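Local coordinates for protein serine hydrolase CCSP0084 (Cycloclasticus sp. P1, PDB 4I3F) that probably hydrolyses esters and carbon-carbon bonds of meta-cleavage products as an alpha/beta-hydrolase-fold serine hydrolase of a bacterium that degrades polyaromatic hydrocarbons, at residues 150-161 / 252-262. Numbering follows the deposited sequence.
Sequences PVGAPFAPTEGL and FFIPLNNAYYL
Two loops that follow neighbouring parallel strands of an alpha/beta hydrolase sheet pack together here, in a mainly apolar contact: residues 150-161, after strand 142-148, run on into helix 159-165, and residues 252-262, after strand 243-248, enter helix 257-265. The largely helical chain between them is consistent with the cap insertion of this fold, whose two ends the contact would bring together. Thr158 OG1 donates to Phe253 O at 2.6 Å and accepts from Leu161 N at 3.0 Å. A chi1 of 52°, which tucks OG1 between its own backbone N and carbonyl carbon, puts it within reach of both. Beside it Gly160 lies against two aromatic residues: its CA sits over a face of the Phe253 ring, 4.0 Å from the centroid, and makes a CA-H...O contact with Phe252 O.

Two prolines make CH-pi contacts over aromatic faces. Pro255 CD lies 3.6 Å from the Phe155 centroid, while Pro154 CD approaches that of Tyr261 to 3.5 Å. Between these two contacts, Asn258 turns its amide 82° from the Phe155 ring, and its ND2 bonds Pro255 O at 2.6 Å. Deeper in, Ile254 CD1 meets Val151 CG1 at 3.7 Å; the Val151 side chain also touches Ser125, in what looks like the nucleophile elbow. Most touching pairs are thus apolar or CH-pi, while the Thr158 hydroxyl caps the first turn of helix 159-165 and ties it to the Phe253 backbone.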
loop_
_atom_site.group_PDB
_atom_site.type_symbol
_atom_site.label_atom_id
_atom_site.label_comp_id
_atom_site.label_asym_id
_atom_site.label_seq_id
_atom_site.Cartn_x
_atom_site.Cartn_y
_atom_site.Cartn_z
ATOM N N PRO A 150 -0.333 -1.001 7.995
ATOM C CA PRO A 150 0.998 -1.195 7.429
ATOM C C PRO A 150 1.730 -2.435 7.951
ATOM O O PRO A 150 1.548 -2.830 9.101
ATOM C CB PRO A 150 1.746 0.065 7.892
ATOM C CG PRO A 150 1.142 0.366 9.228
ATOM C CD PRO A 150 -0.337 0.017 9.067
ATOM N N VAL A 151 2.562 -3.032 7.098
ATOM C CA VAL A 151 3.588 -3.949 7.593
ATOM C C VAL A 151 4.733 -3.084 8.109
ATOM O O VAL A 151 4.736 -1.875 7.881
ATOM C CB VAL A 151 4.068 -4.949 6.515
ATOM C CG1 VAL A 151 2.919 -5.859 6.096
ATOM C CG2 VAL A 151 4.648 -4.236 5.293
ATOM N N GLY A 152 5.686 -3.681 8.823
ATOM C CA GLY A 152 6.775 -2.899 9.392
ATOM C C GLY A 152 6.972 -3.145 10.877
ATOM O O GLY A 152 8.008 -2.789 11.431
ATOM N N ALA A 153 5.973 -3.749 11.517
ATOM C CA ALA A 153 6.095 -4.189 12.906
ATOM C C ALA A 153 6.235 -5.710 12.924
ATOM O O ALA A 153 5.772 -6.387 12.010
ATOM C CB ALA A 153 4.882 -3.757 13.704
ATOM N N PRO A 154 6.879 -6.257 13.965
ATOM C CA PRO A 154 7.014 -7.716 14.038
ATOM C C PRO A 154 5.714 -8.392 14.456
ATOM O O PRO A 154 5.046 -7.911 15.377
ATOM C CB PRO A 154 8.103 -7.913 15.102
ATOM C CG PRO A 154 8.013 -6.685 15.966
ATOM C CD PRO A 154 7.646 -5.571 15.018
ATOM N N PHE A 155 5.338 -9.460 13.751
ATOM C CA PHE A 155 4.187 -10.284 14.121
ATOM C C PHE A 155 4.274 -11.673 13.496
ATOM O O PHE A 155 4.935 -11.872 12.467
ATOM C CB PHE A 155 2.844 -9.612 13.770
ATOM C CG PHE A 155 2.627 -9.375 12.294
ATOM C CD1 PHE A 155 1.939 -10.302 11.521
ATOM C CD2 PHE A 155 3.079 -8.206 11.693
ATOM C CE1 PHE A 155 1.719 -10.086 10.165
ATOM C CE2 PHE A 155 2.856 -7.972 10.338
ATOM C CZ PHE A 155 2.174 -8.920 9.574
ATOM N N ALA A 156 3.621 -12.644 14.128
ATOM C CA ALA A 156 3.555 -13.981 13.553
ATOM C C ALA A 156 2.574 -13.977 12.392
ATOM O O ALA A 156 1.611 -13.203 12.393
ATOM C CB ALA A 156 3.150 -15.016 14.610
ATOM N N PRO A 157 2.817 -14.828 11.383
ATOM C CA PRO A 157 1.918 -14.841 10.224
ATOM C C PRO A 157 0.463 -15.056 10.623
ATOM O O PRO A 157 0.177 -15.886 11.489
ATOM C CB PRO A 157 2.418 -16.032 9.409
ATOM C CG PRO A 157 3.882 -16.128 9.750
ATOM C CD PRO A 157 3.990 -15.703 11.193
ATOM N N THR A 158 -0.430 -14.289 10.005
ATOM C CA THR A 158 -1.862 -14.435 10.202
ATOM C C THR A 158 -2.401 -15.375 9.133
ATOM O O THR A 158 -1.726 -15.635 8.131
ATOM C CB THR A 158 -2.559 -13.087 10.035
ATOM O OG1 THR A 158 -2.164 -12.520 8.782
ATOM C CG2 THR A 158 -2.156 -12.127 11.161
ATOM N N GLU A 159 -3.612 -15.879 9.342
ATOM C CA GLU A 159 -4.258 -16.733 8.351
ATOM C C GLU A 159 -4.395 -15.959 7.044
ATOM O O GLU A 159 -4.100 -16.475 5.959
ATOM C CB GLU A 159 -5.640 -17.174 8.851
ATOM C CG GLU A 159 -6.407 -18.078 7.876
ATOM C CD GLU A 159 -7.708 -18.603 8.451
ATOM O OE1 GLU A 159 -8.311 -19.506 7.828
ATOM O OE2 GLU A 159 -8.124 -18.125 9.531
ATOM N N GLY A 160 -4.820 -14.706 7.161
ATOM C CA GLY A 160 -5.035 -13.854 6.006
ATOM C C GLY A 160 -3.780 -13.582 5.203
ATOM O O GLY A 160 -3.769 -13.751 3.977
ATOM N N LEU A 161 -2.709 -13.165 5.877
ATOM C CA LEU A 161 -1.511 -12.801 5.141
ATOM C C LEU A 161 -0.871 -14.034 4.527
ATOM O O LEU A 161 -0.286 -13.961 3.448
ATOM C CB LEU A 161 -0.524 -12.021 6.014
ATOM C CG LEU A 161 0.535 -11.240 5.223
ATOM C CD1 LEU A 161 -0.093 -10.191 4.308
ATOM C CD2 LEU A 161 1.556 -10.600 6.149
ATOM N N PHE A 252 -7.916 -8.749 9.240
ATOM C CA PHE A 252 -7.691 -10.192 9.157
ATOM C C PHE A 252 -6.291 -10.530 8.630
ATOM O O PHE A 252 -5.898 -11.698 8.631
ATOM C CB PHE A 252 -8.773 -10.801 8.239
ATOM C CG PHE A 252 -8.770 -12.316 8.155
ATOM C CD1 PHE A 252 -9.223 -13.096 9.212
ATOM C CD2 PHE A 252 -8.378 -12.951 6.981
ATOM C CE1 PHE A 252 -9.250 -14.490 9.113
ATOM C CE2 PHE A 252 -8.400 -14.344 6.872
ATOM C CZ PHE A 252 -8.840 -15.111 7.941
ATOM N N PHE A 253 -5.553 -9.516 8.185
ATOM C CA PHE A 253 -4.256 -9.717 7.533
ATOM C C PHE A 253 -3.098 -9.184 8.383
ATOM O O PHE A 253 -2.112 -9.890 8.624
ATOM C CB PHE A 253 -4.260 -9.050 6.137
ATOM C CG PHE A 253 -5.197 -9.712 5.156
ATOM C CD1 PHE A 253 -4.708 -10.573 4.189
ATOM C CD2 PHE A 253 -6.572 -9.495 5.225
ATOM C CE1 PHE A 253 -5.567 -11.204 3.287
ATOM C CE2 PHE A 253 -7.444 -10.124 4.336
ATOM C CZ PHE A 253 -6.943 -10.976 3.365
ATOM N N ILE A 254 -3.212 -7.934 8.817
ATOM C CA ILE A 254 -2.186 -7.304 9.646
ATOM C C ILE A 254 -2.797 -7.062 11.021
ATOM O O ILE A 254 -3.801 -6.383 11.128
ATOM C CB ILE A 254 -1.744 -5.939 9.071
ATOM C CG1 ILE A 254 -1.461 -6.034 7.574
ATOM C CG2 ILE A 254 -0.514 -5.412 9.842
ATOM C CD1 ILE A 254 -0.381 -7.060 7.218
ATOM N N PRO A 255 -2.196 -7.622 12.081
ATOM C CA PRO A 255 -2.788 -7.510 13.421
ATOM C C PRO A 255 -2.837 -6.063 13.892
ATOM O O PRO A 255 -1.937 -5.281 13.586
ATOM C CB PRO A 255 -1.831 -8.324 14.295
ATOM C CG PRO A 255 -1.100 -9.222 13.349
ATOM C CD PRO A 255 -0.968 -8.436 12.080
ATOM N N LEU A 256 -3.895 -5.705 14.609
ATOM C CA LEU A 256 -4.045 -4.354 15.138
ATOM C C LEU A 256 -2.866 -3.991 16.028
ATOM O O LEU A 256 -2.482 -2.820 16.103
ATOM C CB LEU A 256 -5.343 -4.269 15.950
ATOM C CG LEU A 256 -5.649 -2.973 16.704
ATOM C CD1 LEU A 256 -5.771 -1.825 15.729
ATOM C CD2 LEU A 256 -6.939 -3.141 17.496
ATOM N N ASN A 257 -2.287 -4.985 16.703
ATOM C CA ASN A 257 -1.123 -4.725 17.563
ATOM C C ASN A 257 0.042 -4.066 16.822
ATOM O O ASN A 257 0.869 -3.390 17.436
ATOM C CB ASN A 257 -0.637 -6.001 18.254
ATOM C CG ASN A 257 -1.538 -6.436 19.388
ATOM O OD1 ASN A 257 -2.324 -5.650 19.915
ATOM N ND2 ASN A 257 -1.418 -7.698 19.780
ATOM N N ASN A 258 0.118 -4.223 15.510
ATOM C CA ASN A 258 1.180 -3.554 14.735
ATOM C C ASN A 258 1.063 -2.082 14.769
ATOM O O ASN A 258 2.008 -1.398 14.801
ATOM C CB ASN A 258 1.101 -3.831 13.287
ATOM C CG ASN A 258 1.456 -5.129 13.036
ATOM O OD1 ASN A 258 2.555 -5.352 13.082
ATOM N ND2 ASN A 258 0.488 -6.077 13.115
ATOM N N ALA A 259 -0.166 -1.630 14.709
ATOM C CA ALA A 259 -0.362 -0.189 14.729
ATOM C C ALA A 259 0.074 0.350 16.077
ATOM O O ALA A 259 0.737 1.394 16.160
ATOM C CB ALA A 259 -1.819 0.168 14.436
ATOM N N TYR A 260 -0.298 -0.356 17.140
ATOM C CA TYR A 260 0.102 0.042 18.485
ATOM C C TYR A 260 1.621 0.034 18.653
ATOM O O TYR A 260 2.188 0.894 19.339
ATOM C CB TYR A 260 -0.508 -0.905 19.508
ATOM C CG TYR A 260 -2.023 -0.893 19.590
ATOM C CD1 TYR A 260 -2.694 -1.897 20.278
ATOM C CD2 TYR A 260 -2.780 0.116 19.010
ATOM C CE1 TYR A 260 -4.075 -1.903 20.375
ATOM C CE2 TYR A 260 -4.171 0.104 19.104
ATOM C CZ TYR A 260 -4.801 -0.896 19.786
ATOM O OH TYR A 260 -6.181 -0.894 19.901
ATOM N N TYR A 261 2.273 -0.960 18.055
ATOM C CA TYR A 261 3.728 -1.092 18.089
ATOM C C TYR A 261 4.374 0.116 17.429
ATOM O O TYR A 261 5.324 0.705 17.975
ATOM C CB TYR A 261 4.123 -2.351 17.313
ATOM C CG TYR A 261 5.595 -2.703 17.331
ATOM C CD1 TYR A 261 6.102 -3.595 18.260
ATOM C CD2 TYR A 261 6.470 -2.157 16.399
ATOM C CE1 TYR A 261 7.450 -3.930 18.269
ATOM C CE2 TYR A 261 7.816 -2.479 16.409
ATOM C CZ TYR A 261 8.299 -3.365 17.337
ATOM O OH TYR A 261 9.642 -3.693 17.333
ATOM N N LEU A 262 3.872 0.470 16.247
ATOM C CA LEU A 262 4.446 1.569 15.486
ATOM C C LEU A 262 4.269 2.901 16.211
ATOM O O LEU A 262 5.236 3.660 16.362
ATOM C CB LEU A 262 3.889 1.614 14.061
ATOM C CG LEU A 262 4.321 0.426 13.193
ATOM C CD1 LEU A 262 3.527 0.350 11.900
ATOM C CD2 LEU A 262 5.815 0.489 12.879
HETATM O O HOH W 1 3.539 -6.092 16.356
#